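Local coordinates for probable uracil-DNA glycosylase (Acanthamoeba polyphaga mimivirus, PDB 5X55), which is a probable member of the uracil-DNA glycosylase superfamily, built around a four-stranded parallel beta-sheet, at residues K112-C117 with V123-L128; S155-L158 with R163-P166. One frame throughout, in Å; residues are numbered along the deposited sequence.

Interaction 1: residues K112-C117 with V123-L128; sequences KSWIEC and VNLKLL
Trp114 reaches across to Val123, Leu125 and Leu128 with the six-membered half of its indole, and these four buried side chains make up the close part of the contact. Val123 CG2 lies near the ring plane at the edge, 4.3 Å from Trp114 CZ3. Leu125 CD2 is also an edge neighbour, 4.4 Å from Trp114 CH2, whereas Leu128 CD1 approaches the same CH2 obliquely at 4.4 Å. Three methyl groups thus surround the far end of the indole, all at relaxed van der Waals range. In Trp114, CG stands opposite the carbonyl carbon (chi1 -76°) and the indole is turned across that bond (chi2 77°), which brings its six-membered ring to the 123-128 segment although CB does not face it; the ring's length bridges a CA separation of 8.6 Å between Trp114 and Val123. At the other end of the indole, NE1 donates a hydrogen bond to Pro166 O, which satisfies this buried polar atom.

The remainder is looser. Cys117 faces Val123-Leu128, but its side chain stops 5.6 Å short, and exposed Glu116 turns back on its own turn. Its OE2 accepts a hydrogen bond from Ser113 N at 3.1 Å, met from above the carboxylate plane (39° out of it). Ser113 is the N-cap of helix 114-117, and this bond, to the third residue after it, is one of the two arms of a capping box.

Both segments rest on helix 146-159: Leu158 touches Trp114, Leu154 packs against Val123 and Leu125, and Glu151 OE2 accepts from Leu125 N. Phe138 of helix 135-142 covers another part of Leu125.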
loop_
_atom_site.group_PDB
_atom_site.type_symbol
_atom_site.label_atom_id
_atom_site.label_comp_id
_atom_site.label_asym_id
_atom_site.label_seq_id
_atom_site.Cartn_x
_atom_site.Cartn_y
_atom_site.Cartn_z
ATOM N N LYS A 112 -5.527 -18.057 -7.304
ATOM C CA LYS A 112 -6.915 -18.160 -7.718
ATOM C C LYS A 112 -7.583 -16.786 -7.728
ATOM O O LYS A 112 -7.270 -15.913 -6.911
ATOM C CB LYS A 112 -7.667 -19.093 -6.773
ATOM C CG LYS A 112 -7.200 -20.534 -6.808
ATOM C CD LYS A 112 -7.243 -21.157 -5.409
ATOM C CE LYS A 112 -8.643 -21.111 -4.798
ATOM N NZ LYS A 112 -8.646 -21.470 -3.329
ATOM N N SER A 113 -8.545 -16.610 -8.635
ATOM C CA SER A 113 -9.348 -15.395 -8.648
ATOM C C SER A 113 -10.395 -15.437 -7.538
ATOM O O SER A 113 -10.566 -16.434 -6.840
ATOM C CB SER A 113 -10.017 -15.196 -10.013
ATOM O OG SER A 113 -11.060 -16.140 -10.226
ATOM N N TRP A 114 -11.125 -14.333 -7.389
ATOM C CA TRP A 114 -12.155 -14.258 -6.359
ATOM C C TRP A 114 -13.222 -15.332 -6.541
ATOM O O TRP A 114 -13.589 -16.022 -5.580
ATOM C CB TRP A 114 -12.772 -12.866 -6.346
ATOM C CG TRP A 114 -11.860 -11.884 -5.693
ATOM C CD1 TRP A 114 -10.739 -11.314 -6.240
ATOM C CD2 TRP A 114 -11.957 -11.381 -4.360
ATOM N NE1 TRP A 114 -10.139 -10.484 -5.328
ATOM C CE2 TRP A 114 -10.872 -10.493 -4.170
ATOM C CE3 TRP A 114 -12.861 -11.583 -3.309
ATOM C CZ2 TRP A 114 -10.661 -9.812 -2.967
ATOM C CZ3 TRP A 114 -12.655 -10.902 -2.113
ATOM C CH2 TRP A 114 -11.555 -10.026 -1.954
ATOM N N ILE A 115 -13.734 -15.492 -7.767
ATOM C CA ILE A 115 -14.794 -16.474 -7.983
ATOM C C ILE A 115 -14.276 -17.909 -7.828
ATOM O O ILE A 115 -15.066 -18.826 -7.575
ATOM C CB ILE A 115 -15.475 -16.239 -9.353
ATOM C CG1 ILE A 115 -16.781 -17.028 -9.447
ATOM C CG2 ILE A 115 -14.552 -16.587 -10.511
ATOM C CD1 ILE A 115 -17.780 -16.690 -8.339
ATOM N N GLU A 116 -12.964 -18.129 -7.923
ATOM C CA GLU A 116 -12.424 -19.458 -7.642
ATOM C C GLU A 116 -12.301 -19.723 -6.139
ATOM O O GLU A 116 -12.645 -20.821 -5.683
ATOM C CB GLU A 116 -11.079 -19.633 -8.350
ATOM C CG GLU A 116 -11.162 -19.240 -9.824
ATOM C CD GLU A 116 -9.894 -19.526 -10.620
ATOM O OE1 GLU A 116 -10.001 -19.997 -11.772
ATOM O OE2 GLU A 116 -8.789 -19.275 -10.105
ATOM N N CYS A 117 -11.832 -18.732 -5.352
ATOM C CA CYS A 117 -11.736 -18.887 -3.894
ATOM C C CYS A 117 -13.098 -18.935 -3.227
ATOM O O CYS A 117 -13.231 -19.514 -2.145
ATOM C CB CYS A 117 -10.956 -17.736 -3.247
ATOM S SG CYS A 117 -9.263 -17.603 -3.757
ATOM N N VAL A 123 -17.883 -14.378 0.684
ATOM C CA VAL A 123 -16.630 -13.665 0.962
ATOM C C VAL A 123 -16.321 -13.695 2.449
ATOM O O VAL A 123 -17.160 -13.360 3.293
ATOM C CB VAL A 123 -16.680 -12.216 0.449
ATOM C CG1 VAL A 123 -15.521 -11.402 1.057
ATOM C CG2 VAL A 123 -16.574 -12.197 -1.047
ATOM N N ASN A 124 -15.102 -14.099 2.775
ATOM C CA ASN A 124 -14.667 -14.253 4.158
ATOM C C ASN A 124 -13.253 -13.687 4.233
ATOM O O ASN A 124 -12.272 -14.407 4.022
ATOM C CB ASN A 124 -14.734 -15.717 4.560
ATOM C CG ASN A 124 -14.456 -15.940 6.019
ATOM O OD1 ASN A 124 -13.796 -15.134 6.674
ATOM N ND2 ASN A 124 -14.921 -17.068 6.534
ATOM N N LEU A 125 -13.154 -12.400 4.560
ATOM C CA LEU A 125 -11.861 -11.713 4.526
ATOM C C LEU A 125 -10.874 -12.274 5.547
ATOM O O LEU A 125 -9.662 -12.290 5.281
ATOM C CB LEU A 125 -12.053 -10.213 4.758
ATOM C CG LEU A 125 -12.817 -9.418 3.698
ATOM C CD1 LEU A 125 -13.011 -7.940 4.113
ATOM C CD2 LEU A 125 -12.135 -9.504 2.361
ATOM N N LYS A 126 -11.365 -12.741 6.704
ATOM C CA LYS A 126 -10.477 -13.286 7.736
ATOM C C LYS A 126 -9.611 -14.433 7.207
ATOM O O LYS A 126 -8.433 -14.546 7.568
ATOM C CB LYS A 126 -11.303 -13.740 8.941
ATOM C CG LYS A 126 -10.555 -14.643 9.916
ATOM C CD LYS A 126 -9.502 -13.905 10.731
ATOM C CE LYS A 126 -8.301 -14.813 11.044
ATOM N NZ LYS A 126 -8.651 -16.097 11.749
ATOM N N LEU A 127 -10.161 -15.271 6.322
ATOM C CA LEU A 127 -9.416 -16.383 5.735
ATOM C C LEU A 127 -8.301 -15.939 4.804
ATOM O O LEU A 127 -7.474 -16.769 4.423
ATOM C CB LEU A 127 -10.351 -17.308 4.962
ATOM C CG LEU A 127 -11.455 -17.961 5.782
ATOM C CD1 LEU A 127 -12.235 -18.911 4.889
ATOM C CD2 LEU A 127 -10.841 -18.691 6.962
ATOM N N LEU A 128 -8.262 -14.667 4.428
ATOM C CA LEU A 128 -7.212 -14.123 3.585
ATOM C C LEU A 128 -6.055 -13.541 4.389
ATOM O O LEU A 128 -5.095 -13.030 3.802
ATOM C CB LEU A 128 -7.813 -13.059 2.664
ATOM C CG LEU A 128 -8.989 -13.637 1.882
ATOM C CD1 LEU A 128 -9.617 -12.576 1.013
ATOM C CD2 LEU A 128 -8.520 -14.842 1.058
#

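Interaction 2: residues S155-L158 with R163-P166; sequences SSYL and RIVP
The contact converges on one methyl group: Ile164 CD1 lies 3.6 Å from Tyr157 CB and 3.6 Å from Leu158 CD1. Its delivery depends on an extended side chain. In Ile164, CG1 stands opposite the carbonyl carbon and the chain then runs straight out to CD1 (chi2 180°), carrying the methyl to the helix, while CG2 is the branch opposite the backbone N. The 7.8 Å between the CA atoms of Tyr157 and Ile164 is spanned in this way, both CB atoms being directed across the gap.

Tyr157 points its CB at the strand, and with CG likewise opposite the carbonyl carbon (chi1 -56°) the ring swings so that its CD2 side comes to the methyl. The ring meets Ile164 CD1 at its edge, in plane, with CD2 at 3.9 Å; the methyl therefore lies alongside the inner rim of the ring and not over a face. Farther out, the phenol OH is hydrogen-bonded to Thr271 OG1, and the ring stacks with His268.

Topologically this is a helix-to-strand connection: helix 146-159 ends, a short loop follows, and the chain enters strand 164-165, which pairs antiparallel with 260-261 in a two-stranded sheet separate from the central parallel one. Backbone bonds between Arg163 and Leu262 and between Val165 and Thr260 mark that pairing.

Leu158 has the less regular conformation. Its chi1 of -101° departs from the usual staggered values, and although its CB does not face the strand, the branch ending in CD1 does approach it. The side chains of Leu158 and Ile164 cross at about a right angle, as do those of Tyr157 and Ile164. Trp114 touches both Leu158 and Ile164.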
loop_
_atom_site.group_PDB
_atom_site.type_symbol
_atom_site.label_atom_id
_atom_site.label_comp_id
_atom_site.label_asym_id
_atom_site.label_seq_id
_atom_site.Cartn_x
_atom_site.Cartn_y
_atom_site.Cartn_z
ATOM N N SER A 155 -19.246 -9.428 -1.622
ATOM C CA SER A 155 -20.021 -10.570 -2.106
ATOM C C SER A 155 -20.925 -10.166 -3.261
ATOM O O SER A 155 -21.113 -10.936 -4.211
ATOM C CB SER A 155 -20.860 -11.178 -0.978
ATOM O OG SER A 155 -20.054 -11.824 -0.007
ATOM N N SER A 156 -21.489 -8.957 -3.201
ATOM C CA SER A 156 -22.337 -8.490 -4.293
ATOM C C SER A 156 -21.529 -8.268 -5.565
ATOM O O SER A 156 -22.017 -8.557 -6.663
ATOM C CB SER A 156 -23.096 -7.220 -3.880
ATOM O OG SER A 156 -22.339 -6.039 -4.081
ATOM N N TYR A 157 -20.280 -7.786 -5.451
ATOM C CA TYR A 157 -19.438 -7.696 -6.648
ATOM C C TYR A 157 -19.178 -9.075 -7.243
ATOM O O TYR A 157 -19.120 -9.230 -8.468
ATOM C CB TYR A 157 -18.095 -7.020 -6.350
ATOM C CG TYR A 157 -18.130 -5.642 -5.728
ATOM C CD1 TYR A 157 -19.216 -4.785 -5.894
ATOM C CD2 TYR A 157 -17.064 -5.199 -4.964
ATOM C CE1 TYR A 157 -19.215 -3.504 -5.297
ATOM C CE2 TYR A 157 -17.057 -3.945 -4.367
ATOM C CZ TYR A 157 -18.117 -3.099 -4.534
ATOM O OH TYR A 157 -18.057 -1.852 -3.920
ATOM N N LEU A 158 -18.988 -10.088 -6.397
ATOM C CA LEU A 158 -18.803 -11.435 -6.940
ATOM C C LEU A 158 -20.066 -11.972 -7.597
ATOM O O LEU A 158 -19.976 -12.726 -8.579
ATOM C CB LEU A 158 -18.359 -12.406 -5.852
ATOM C CG LEU A 158 -16.868 -12.684 -5.905
ATOM C CD1 LEU A 158 -16.151 -11.452 -5.385
ATOM C CD2 LEU A 158 -16.499 -13.949 -5.116
ATOM N N ARG A 163 -14.441 -8.725 -11.981
ATOM C CA ARG A 163 -13.082 -9.254 -11.807
ATOM C C ARG A 163 -12.313 -8.369 -10.830
ATOM O O ARG A 163 -11.508 -7.512 -11.206
ATOM C CB ARG A 163 -12.363 -9.348 -13.149
ATOM C CG ARG A 163 -13.272 -9.724 -14.286
ATOM C CD ARG A 163 -12.553 -10.191 -15.467
ATOM N NE ARG A 163 -12.344 -11.619 -15.413
ATOM C CZ ARG A 163 -11.253 -12.280 -15.735
ATOM N NH1 ARG A 163 -10.226 -11.630 -16.173
ATOM N NH2 ARG A 163 -11.238 -13.587 -15.591
ATOM N N ILE A 164 -12.563 -8.602 -9.547
ATOM C CA ILE A 164 -11.874 -7.867 -8.499
ATOM C C ILE A 164 -10.388 -8.187 -8.528
ATOM O O ILE A 164 -9.991 -9.341 -8.712
ATOM C CB ILE A 164 -12.496 -8.222 -7.145
ATOM C CG1 ILE A 164 -13.986 -7.852 -7.157
ATOM C CG2 ILE A 164 -11.703 -7.580 -6.020
ATOM C CD1 ILE A 164 -14.713 -8.157 -5.855
ATOM N N VAL A 165 -9.560 -7.151 -8.392
ATOM C CA VAL A 165 -8.109 -7.268 -8.269
ATOM C C VAL A 165 -7.707 -6.465 -7.036
ATOM O O VAL A 165 -8.412 -5.508 -6.672
ATOM C CB VAL A 165 -7.381 -6.776 -9.531
ATOM C CG1 VAL A 165 -7.761 -7.624 -10.742
ATOM C CG2 VAL A 165 -7.666 -5.269 -9.785
ATOM N N PRO A 166 -6.640 -6.842 -6.315
ATOM C CA PRO A 166 -5.849 -8.060 -6.532
ATOM C C PRO A 166 -6.623 -9.317 -6.128
ATOM O O PRO A 166 -7.662 -9.182 -5.485
ATOM C CB PRO A 166 -4.638 -7.854 -5.619
ATOM C CG PRO A 166 -5.199 -7.051 -4.472
ATOM C CD PRO A 166 -6.167 -6.084 -5.140
#

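How the interactions relate
Both are buried, apolar contacts with centres about 9 Å apart, but interaction 2 includes the partly exposed Tyr157, while all four touching residues of interaction 1 are buried. They share helix 146-159, which belongs to interaction 2 and backs both segments of interaction 1. Their chemistry differs in form: the end of an indole met by three aliphatic side chains, two of them at its edge, joins a short helix to the loop and 3-10 turn that follow it, whereas a single methyl set between two residues joins a long helix to a strand. They meet at Trp114, whose CD1 packs 3.2 Å from Ile164 O and whose O lies 3.6 Å from Leu158 CD2.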